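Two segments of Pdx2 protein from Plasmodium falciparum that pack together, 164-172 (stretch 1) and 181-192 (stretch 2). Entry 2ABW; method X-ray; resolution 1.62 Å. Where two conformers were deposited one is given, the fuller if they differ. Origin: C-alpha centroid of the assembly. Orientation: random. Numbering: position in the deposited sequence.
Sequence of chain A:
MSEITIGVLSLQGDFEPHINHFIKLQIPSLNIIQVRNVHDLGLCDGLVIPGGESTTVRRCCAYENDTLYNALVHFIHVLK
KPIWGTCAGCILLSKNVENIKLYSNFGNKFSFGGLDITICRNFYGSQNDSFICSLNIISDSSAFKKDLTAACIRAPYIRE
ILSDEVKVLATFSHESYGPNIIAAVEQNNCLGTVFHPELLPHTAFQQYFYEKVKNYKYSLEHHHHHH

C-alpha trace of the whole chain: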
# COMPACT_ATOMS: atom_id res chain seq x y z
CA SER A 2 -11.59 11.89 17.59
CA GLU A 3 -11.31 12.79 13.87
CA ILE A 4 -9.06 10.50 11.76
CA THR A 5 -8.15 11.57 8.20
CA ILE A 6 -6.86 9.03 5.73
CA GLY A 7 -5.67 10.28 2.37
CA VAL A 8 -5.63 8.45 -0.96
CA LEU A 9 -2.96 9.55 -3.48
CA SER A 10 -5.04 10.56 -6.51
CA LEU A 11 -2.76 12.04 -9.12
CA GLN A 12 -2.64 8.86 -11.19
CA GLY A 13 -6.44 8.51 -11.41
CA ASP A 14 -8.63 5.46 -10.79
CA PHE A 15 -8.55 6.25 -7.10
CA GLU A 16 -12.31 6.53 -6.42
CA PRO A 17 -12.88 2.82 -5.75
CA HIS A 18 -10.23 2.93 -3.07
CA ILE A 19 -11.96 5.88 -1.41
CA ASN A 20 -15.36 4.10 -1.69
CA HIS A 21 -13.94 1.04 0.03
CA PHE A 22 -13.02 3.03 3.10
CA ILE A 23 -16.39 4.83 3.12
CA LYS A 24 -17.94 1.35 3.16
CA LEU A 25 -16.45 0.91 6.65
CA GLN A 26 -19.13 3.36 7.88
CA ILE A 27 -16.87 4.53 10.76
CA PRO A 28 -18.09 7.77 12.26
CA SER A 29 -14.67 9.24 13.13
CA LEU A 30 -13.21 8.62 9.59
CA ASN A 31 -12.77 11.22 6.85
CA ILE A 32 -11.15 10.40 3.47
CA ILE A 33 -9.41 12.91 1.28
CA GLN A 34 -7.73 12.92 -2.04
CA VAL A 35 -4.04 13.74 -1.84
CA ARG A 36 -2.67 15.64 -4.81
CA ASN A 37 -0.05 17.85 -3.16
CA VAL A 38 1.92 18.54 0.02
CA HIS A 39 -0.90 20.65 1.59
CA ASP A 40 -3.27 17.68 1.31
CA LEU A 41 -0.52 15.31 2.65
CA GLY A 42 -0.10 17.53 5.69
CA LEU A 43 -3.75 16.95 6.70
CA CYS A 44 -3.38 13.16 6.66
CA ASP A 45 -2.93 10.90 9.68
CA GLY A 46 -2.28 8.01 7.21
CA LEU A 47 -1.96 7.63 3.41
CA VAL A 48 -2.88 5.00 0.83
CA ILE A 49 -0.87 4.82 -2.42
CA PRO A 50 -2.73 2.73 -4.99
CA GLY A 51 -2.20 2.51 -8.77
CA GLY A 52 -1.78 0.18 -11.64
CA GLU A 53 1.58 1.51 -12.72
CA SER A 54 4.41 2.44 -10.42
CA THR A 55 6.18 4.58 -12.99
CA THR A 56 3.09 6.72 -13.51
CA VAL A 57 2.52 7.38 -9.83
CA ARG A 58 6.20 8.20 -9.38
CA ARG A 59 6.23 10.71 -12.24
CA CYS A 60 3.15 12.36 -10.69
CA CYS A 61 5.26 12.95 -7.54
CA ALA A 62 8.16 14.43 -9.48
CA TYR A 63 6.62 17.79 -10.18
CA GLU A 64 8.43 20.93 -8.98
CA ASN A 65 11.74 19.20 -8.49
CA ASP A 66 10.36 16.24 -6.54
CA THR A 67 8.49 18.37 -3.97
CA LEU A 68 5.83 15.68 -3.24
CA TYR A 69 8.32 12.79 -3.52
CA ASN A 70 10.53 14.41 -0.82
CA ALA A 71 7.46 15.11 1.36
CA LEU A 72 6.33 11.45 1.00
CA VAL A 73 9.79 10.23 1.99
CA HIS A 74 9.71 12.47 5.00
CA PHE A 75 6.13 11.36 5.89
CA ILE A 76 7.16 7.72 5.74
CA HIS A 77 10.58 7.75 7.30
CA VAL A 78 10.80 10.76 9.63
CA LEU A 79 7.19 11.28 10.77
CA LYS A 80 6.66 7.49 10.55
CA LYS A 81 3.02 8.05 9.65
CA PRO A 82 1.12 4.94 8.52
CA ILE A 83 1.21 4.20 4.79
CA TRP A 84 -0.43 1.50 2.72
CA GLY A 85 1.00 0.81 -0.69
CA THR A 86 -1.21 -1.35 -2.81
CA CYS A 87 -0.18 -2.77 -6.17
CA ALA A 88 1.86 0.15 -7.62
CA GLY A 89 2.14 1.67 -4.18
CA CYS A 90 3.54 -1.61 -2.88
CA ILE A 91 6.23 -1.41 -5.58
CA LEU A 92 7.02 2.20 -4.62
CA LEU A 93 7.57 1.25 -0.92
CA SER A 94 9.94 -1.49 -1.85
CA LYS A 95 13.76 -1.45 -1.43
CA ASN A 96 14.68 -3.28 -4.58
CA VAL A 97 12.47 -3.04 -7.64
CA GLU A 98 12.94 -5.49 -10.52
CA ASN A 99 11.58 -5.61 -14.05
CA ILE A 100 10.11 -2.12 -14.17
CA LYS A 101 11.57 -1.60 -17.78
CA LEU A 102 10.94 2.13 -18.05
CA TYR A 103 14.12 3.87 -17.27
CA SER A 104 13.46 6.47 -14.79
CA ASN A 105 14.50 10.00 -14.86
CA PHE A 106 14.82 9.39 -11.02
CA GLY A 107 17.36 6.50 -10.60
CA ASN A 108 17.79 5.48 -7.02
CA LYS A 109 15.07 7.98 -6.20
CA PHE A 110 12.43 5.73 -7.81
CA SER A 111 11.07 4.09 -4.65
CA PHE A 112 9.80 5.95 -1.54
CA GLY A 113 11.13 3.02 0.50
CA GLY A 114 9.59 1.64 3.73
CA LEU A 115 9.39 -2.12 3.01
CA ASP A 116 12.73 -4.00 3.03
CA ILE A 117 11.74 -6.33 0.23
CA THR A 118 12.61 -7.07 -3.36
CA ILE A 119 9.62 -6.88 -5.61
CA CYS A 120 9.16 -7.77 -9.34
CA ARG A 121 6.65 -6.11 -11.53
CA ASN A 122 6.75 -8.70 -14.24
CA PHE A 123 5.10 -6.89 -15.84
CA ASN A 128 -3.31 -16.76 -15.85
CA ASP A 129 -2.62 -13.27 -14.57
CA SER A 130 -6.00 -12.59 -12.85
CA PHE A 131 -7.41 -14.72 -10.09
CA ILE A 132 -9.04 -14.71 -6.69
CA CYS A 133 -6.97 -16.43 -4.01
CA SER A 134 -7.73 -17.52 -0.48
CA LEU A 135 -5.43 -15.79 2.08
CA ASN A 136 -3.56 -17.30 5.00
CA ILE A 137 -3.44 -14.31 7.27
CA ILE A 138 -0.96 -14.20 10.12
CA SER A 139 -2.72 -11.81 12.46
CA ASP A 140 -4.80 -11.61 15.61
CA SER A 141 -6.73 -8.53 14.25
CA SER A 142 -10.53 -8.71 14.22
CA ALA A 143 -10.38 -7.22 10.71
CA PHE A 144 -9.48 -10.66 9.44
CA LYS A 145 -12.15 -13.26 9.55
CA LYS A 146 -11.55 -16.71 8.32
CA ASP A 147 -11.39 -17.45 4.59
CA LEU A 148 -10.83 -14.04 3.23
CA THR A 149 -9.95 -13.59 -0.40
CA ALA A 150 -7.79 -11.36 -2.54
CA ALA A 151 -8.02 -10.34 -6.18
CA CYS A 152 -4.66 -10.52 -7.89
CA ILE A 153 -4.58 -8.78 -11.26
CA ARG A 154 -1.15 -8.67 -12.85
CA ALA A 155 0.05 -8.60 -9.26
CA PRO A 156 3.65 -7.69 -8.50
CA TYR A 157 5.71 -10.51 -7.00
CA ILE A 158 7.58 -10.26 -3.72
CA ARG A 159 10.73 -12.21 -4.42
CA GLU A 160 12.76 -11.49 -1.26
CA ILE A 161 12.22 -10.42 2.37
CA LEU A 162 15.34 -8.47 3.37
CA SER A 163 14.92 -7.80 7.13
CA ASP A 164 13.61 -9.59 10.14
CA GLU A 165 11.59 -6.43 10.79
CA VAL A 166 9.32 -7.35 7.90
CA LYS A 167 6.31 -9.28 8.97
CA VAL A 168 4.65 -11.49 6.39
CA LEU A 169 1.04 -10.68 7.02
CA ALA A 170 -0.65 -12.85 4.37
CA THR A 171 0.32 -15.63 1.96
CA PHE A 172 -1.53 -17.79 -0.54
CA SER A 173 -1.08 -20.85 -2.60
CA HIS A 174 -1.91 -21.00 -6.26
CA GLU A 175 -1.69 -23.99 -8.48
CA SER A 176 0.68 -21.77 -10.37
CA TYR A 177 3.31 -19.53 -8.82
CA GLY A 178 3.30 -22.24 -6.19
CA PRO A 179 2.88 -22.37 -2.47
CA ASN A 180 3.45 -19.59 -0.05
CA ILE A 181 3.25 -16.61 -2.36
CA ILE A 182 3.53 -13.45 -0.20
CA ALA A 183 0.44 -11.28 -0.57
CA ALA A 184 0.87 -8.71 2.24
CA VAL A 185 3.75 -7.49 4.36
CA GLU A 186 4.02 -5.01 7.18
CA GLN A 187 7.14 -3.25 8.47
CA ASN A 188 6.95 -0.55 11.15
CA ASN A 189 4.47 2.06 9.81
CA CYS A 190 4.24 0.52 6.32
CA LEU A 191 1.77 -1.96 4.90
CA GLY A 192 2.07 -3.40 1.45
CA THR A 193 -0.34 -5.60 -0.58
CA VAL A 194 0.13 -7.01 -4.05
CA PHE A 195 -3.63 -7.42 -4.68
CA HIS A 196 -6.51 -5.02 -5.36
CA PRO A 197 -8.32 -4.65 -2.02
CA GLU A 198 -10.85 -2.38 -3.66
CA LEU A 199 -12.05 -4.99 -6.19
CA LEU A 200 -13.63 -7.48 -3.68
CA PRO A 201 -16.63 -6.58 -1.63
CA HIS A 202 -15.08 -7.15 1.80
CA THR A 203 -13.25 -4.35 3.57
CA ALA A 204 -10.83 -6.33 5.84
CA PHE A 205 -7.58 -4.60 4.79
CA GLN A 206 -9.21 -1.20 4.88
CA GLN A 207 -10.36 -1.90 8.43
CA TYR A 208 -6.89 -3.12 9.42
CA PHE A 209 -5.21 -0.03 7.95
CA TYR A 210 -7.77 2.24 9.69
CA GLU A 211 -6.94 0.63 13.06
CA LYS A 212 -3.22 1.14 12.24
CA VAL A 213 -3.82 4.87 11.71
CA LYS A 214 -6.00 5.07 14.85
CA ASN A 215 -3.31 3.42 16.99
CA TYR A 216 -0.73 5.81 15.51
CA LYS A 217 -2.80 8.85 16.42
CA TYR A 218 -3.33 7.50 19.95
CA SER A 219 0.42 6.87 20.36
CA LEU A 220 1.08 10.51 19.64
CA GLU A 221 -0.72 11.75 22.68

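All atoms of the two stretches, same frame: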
# COMPACT_ATOMS: atom_id res chain seq x y z
N ASP A 164 14.51 -8.98 9.18
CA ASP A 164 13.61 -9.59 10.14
C ASP A 164 12.53 -8.66 10.68
O ASP A 164 11.57 -9.13 11.36
CB ASP A 164 14.38 -10.11 11.37
CG ASP A 164 15.34 -11.23 11.03
OD1 ASP A 164 14.95 -12.20 10.32
OD2 ASP A 164 16.51 -11.15 11.47
N GLU A 165 12.64 -7.38 10.42
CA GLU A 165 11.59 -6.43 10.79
C GLU A 165 10.37 -6.53 9.91
O GLU A 165 9.31 -6.00 10.24
CB GLU A 165 12.10 -5.01 10.59
CG GLU A 165 13.09 -4.42 11.50
CD GLU A 165 13.38 -2.89 11.19
OE1 GLU A 165 12.73 -2.10 10.39
OE2 GLU A 165 14.37 -2.42 11.81
N VAL A 166 10.48 -7.18 8.75
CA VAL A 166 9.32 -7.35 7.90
C VAL A 166 8.50 -8.51 8.35
O VAL A 166 9.01 -9.63 8.56
CB VAL A 166 9.74 -7.59 6.44
CG1 VAL A 166 8.51 -7.99 5.61
CG2 VAL A 166 10.54 -6.39 5.89
N LYS A 167 7.25 -8.24 8.64
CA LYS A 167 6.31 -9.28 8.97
C LYS A 167 5.48 -9.69 7.74
O LYS A 167 4.97 -8.86 6.99
CB LYS A 167 5.42 -8.79 10.06
CG LYS A 167 6.23 -8.26 11.31
CD LYS A 167 7.46 -9.10 11.76
CE LYS A 167 8.38 -8.28 12.75
NZ LYS A 167 9.41 -9.17 13.42
N VAL A 168 5.47 -10.96 7.44
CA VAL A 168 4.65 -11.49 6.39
C VAL A 168 3.26 -11.61 6.99
O VAL A 168 3.01 -12.41 7.97
CB VAL A 168 5.15 -12.86 5.85
CG1 VAL A 168 4.10 -13.48 4.89
CG2 VAL A 168 6.47 -12.64 5.19
N LEU A 169 2.38 -10.79 6.48
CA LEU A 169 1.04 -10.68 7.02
C LEU A 169 0.08 -11.67 6.36
O LEU A 169 -0.89 -12.14 6.95
CB LEU A 169 0.58 -9.19 6.84
CG LEU A 169 -0.80 -8.92 7.30
CD1 LEU A 169 -1.05 -9.27 8.80
CD2 LEU A 169 -1.17 -7.47 6.97
N ALA A 170 0.23 -11.93 5.05
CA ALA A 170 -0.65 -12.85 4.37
C ALA A 170 0.06 -13.53 3.22
O ALA A 170 0.89 -12.89 2.53
CB ALA A 170 -1.86 -12.12 3.81
N THR A 171 -0.22 -14.82 3.02
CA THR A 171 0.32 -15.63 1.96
C THR A 171 -0.84 -16.40 1.33
O THR A 171 -1.96 -16.41 1.82
CB THR A 171 1.34 -16.63 2.46
OG1 THR A 171 0.69 -17.57 3.35
CG2 THR A 171 2.45 -15.91 3.15
N PHE A 172 -0.56 -16.93 0.13
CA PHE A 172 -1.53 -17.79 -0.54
C PHE A 172 -0.87 -18.82 -1.35
O PHE A 172 0.31 -18.71 -1.65
CB PHE A 172 -2.48 -16.99 -1.43
CG PHE A 172 -1.81 -16.31 -2.64
CD1 PHE A 172 -1.35 -15.00 -2.51
CD2 PHE A 172 -1.80 -16.89 -3.85
CE1 PHE A 172 -0.78 -14.39 -3.59
CE2 PHE A 172 -1.27 -16.26 -4.93
CZ PHE A 172 -0.77 -15.03 -4.79
N ILE A 181 3.06 -17.93 -1.70
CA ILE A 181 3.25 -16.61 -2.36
C ILE A 181 2.90 -15.53 -1.34
O ILE A 181 1.90 -15.63 -0.63
CB ILE A 181 2.39 -16.48 -3.63
CG1 ILE A 181 2.64 -17.65 -4.59
CG2 ILE A 181 2.67 -15.16 -4.31
CD1 ILE A 181 1.92 -17.52 -5.94
N ILE A 182 3.75 -14.50 -1.19
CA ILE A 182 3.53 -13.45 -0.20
C ILE A 182 2.61 -12.40 -0.79
O ILE A 182 2.93 -11.79 -1.80
CB ILE A 182 4.87 -12.81 0.21
CG1 ILE A 182 5.80 -13.87 0.82
CG2 ILE A 182 4.64 -11.61 1.21
CD1 ILE A 182 7.22 -13.36 1.13
N ALA A 183 1.45 -12.21 -0.13
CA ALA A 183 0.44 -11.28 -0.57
C ALA A 183 0.49 -9.91 0.15
O ALA A 183 0.09 -8.92 -0.43
CB ALA A 183 -0.98 -11.92 -0.45
N ALA A 184 0.88 -9.91 1.42
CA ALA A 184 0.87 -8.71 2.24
C ALA A 184 2.00 -8.79 3.21
O ALA A 184 2.35 -9.83 3.78
CB ALA A 184 -0.41 -8.61 2.95
N VAL A 185 2.67 -7.64 3.38
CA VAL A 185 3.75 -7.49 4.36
C VAL A 185 3.53 -6.23 5.16
O VAL A 185 2.86 -5.29 4.68
CB VAL A 185 5.14 -7.39 3.67
CG1 VAL A 185 5.51 -8.78 3.09
CG2 VAL A 185 5.26 -6.33 2.60
N GLU A 186 4.11 -6.20 6.34
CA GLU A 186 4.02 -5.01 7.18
C GLU A 186 5.37 -4.79 7.82
O GLU A 186 6.00 -5.73 8.34
CB GLU A 186 2.90 -5.24 8.22
CG GLU A 186 2.59 -3.96 9.05
CD GLU A 186 1.29 -4.10 9.85
OE1 GLU A 186 0.81 -5.25 10.01
OE2 GLU A 186 0.81 -3.12 10.40
N GLN A 187 5.82 -3.55 7.87
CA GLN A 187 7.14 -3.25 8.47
C GLN A 187 6.99 -1.87 9.11
O GLN A 187 6.77 -0.91 8.38
CB GLN A 187 8.27 -3.19 7.46
CG GLN A 187 9.64 -3.00 8.14
CD GLN A 187 10.75 -3.00 7.20
OE1 GLN A 187 10.56 -3.21 5.98
NE2 GLN A 187 11.96 -2.71 7.74
N ASN A 188 7.07 -1.83 10.44
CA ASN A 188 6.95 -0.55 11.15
C ASN A 188 5.63 0.09 10.69
O ASN A 188 4.59 -0.61 10.70
CB ASN A 188 8.14 0.34 10.90
CG ASN A 188 9.48 -0.28 11.26
OD1 ASN A 188 9.63 -0.72 12.37
ND2 ASN A 188 10.41 -0.37 10.28
N ASN A 189 5.66 1.35 10.23
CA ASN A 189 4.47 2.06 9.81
C ASN A 189 3.92 1.79 8.41
O ASN A 189 2.95 2.42 7.96
CB ASN A 189 4.72 3.57 9.94
CG ASN A 189 5.93 4.03 9.20
OD1 ASN A 189 7.02 3.51 9.41
ND2 ASN A 189 5.79 5.08 8.31
N CYS A 190 4.54 0.84 7.70
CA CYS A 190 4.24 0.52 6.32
C CYS A 190 3.54 -0.80 6.10
O CYS A 190 3.92 -1.81 6.66
CB CYS A 190 5.52 0.48 5.50
SG CYS A 190 6.44 2.07 5.54
N LEU A 191 2.50 -0.78 5.27
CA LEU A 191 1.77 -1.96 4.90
C LEU A 191 1.82 -2.04 3.43
O LEU A 191 1.64 -1.04 2.72
CB LEU A 191 0.30 -1.81 5.35
CG LEU A 191 -0.72 -2.83 4.91
CD1 LEU A 191 -0.39 -4.21 5.57
CD2 LEU A 191 -2.13 -2.38 5.29
N GLY A 192 2.02 -3.22 2.87
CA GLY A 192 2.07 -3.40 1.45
C GLY A 192 1.26 -4.64 1.05
O GLY A 192 1.41 -5.70 1.66
O HOH W 1 8.01 -4.11 11.84

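The two segments pair as neighbouring antiparallel strands of one sheet, their axes approaching to 4.4 Å with 159° between their N-to-C directions, and together they bury 828 Å² of surface. Most of the polar contact is made by the backbone, so the ladder is best followed from the K167 end toward F172.

At K167 and E186 both amides are satisfied across the strands: K167 N donates to E186 O at 2.8 Å, and E186 N returns a bond to K167 O at 2.9 Å. K167 O also receives a CA-H...O contact from V185, with CA at 3.2 Å from the oxygen. The next pair, V168 and V185, is non-hydrogen-bonded, and the amide and carbonyl of V185 turn instead to the strand beyond the turn: V185 N donates to G192 O and G192 N to V185 O, both at 2.9 Å.

Regular alternation breaks down between V168 and T171, where the register shifts twice by one residue. The first bulge places two successive amides on a single acceptor, L169 N lying 2.9 Å and A170 N 3.2 Å from A184 O. The second is its counterpart on the other strand: A170 O accepts from A183 N at 2.8 Å and from A184 N at 3.2 Å. In each case the shorter bond belongs to the inserted residue, L169 or A183, and these two have similar backbone angles, with psi of -37° and -33°. Because the shifts compensate, the ladder closes with an ordinary reciprocal pair, F172 N to I181 O and I181 N to F172 O, each 2.9 Å. I181 O is also approached by T171 CA at 3.0 Å in a second CA-H...O contact.

Beyond K167, side chains take over the polar pairing. The carboxylate oxygen E165 OE1 accepts two amide groups, from Q187 NE2 at 2.8 Å and N188 ND2 at 2.9 Å, with near-linear geometry at both hydrogens. A water joins the same residues through their backbones, donating to E165 O at 2.8 Å and accepting from N188 N at 2.8 Å. The type II' turn from Q187 to C190 is closed by Q187 N to C190 O (2.8 Å) and C190 N to Q187 O (2.9 Å). K167, whose side chain leads away from the partner strand, folds back within its own segment, NZ donating to D164 O at 3.0 Å. Both carboxylate oxygens of E186 and the hydroxyl of T171 are satisfied elsewhere in the structure.

Apolar packing fills in around this network. The F172 ring receives I181 CB over one face, 3.8 Å from the ring centroid and 15° off the normal, while A183 CB sits at its edge, 3.7 Å from F172 CD1. A170 CB meets A184 CB at 3.9 Å on the same side of the sheet, and L169 CD2 reaches L191 CD1 at 3.6 Å. On the other face, V168 CG1 and I182 CG2 make a looser contact at 4.2 Å.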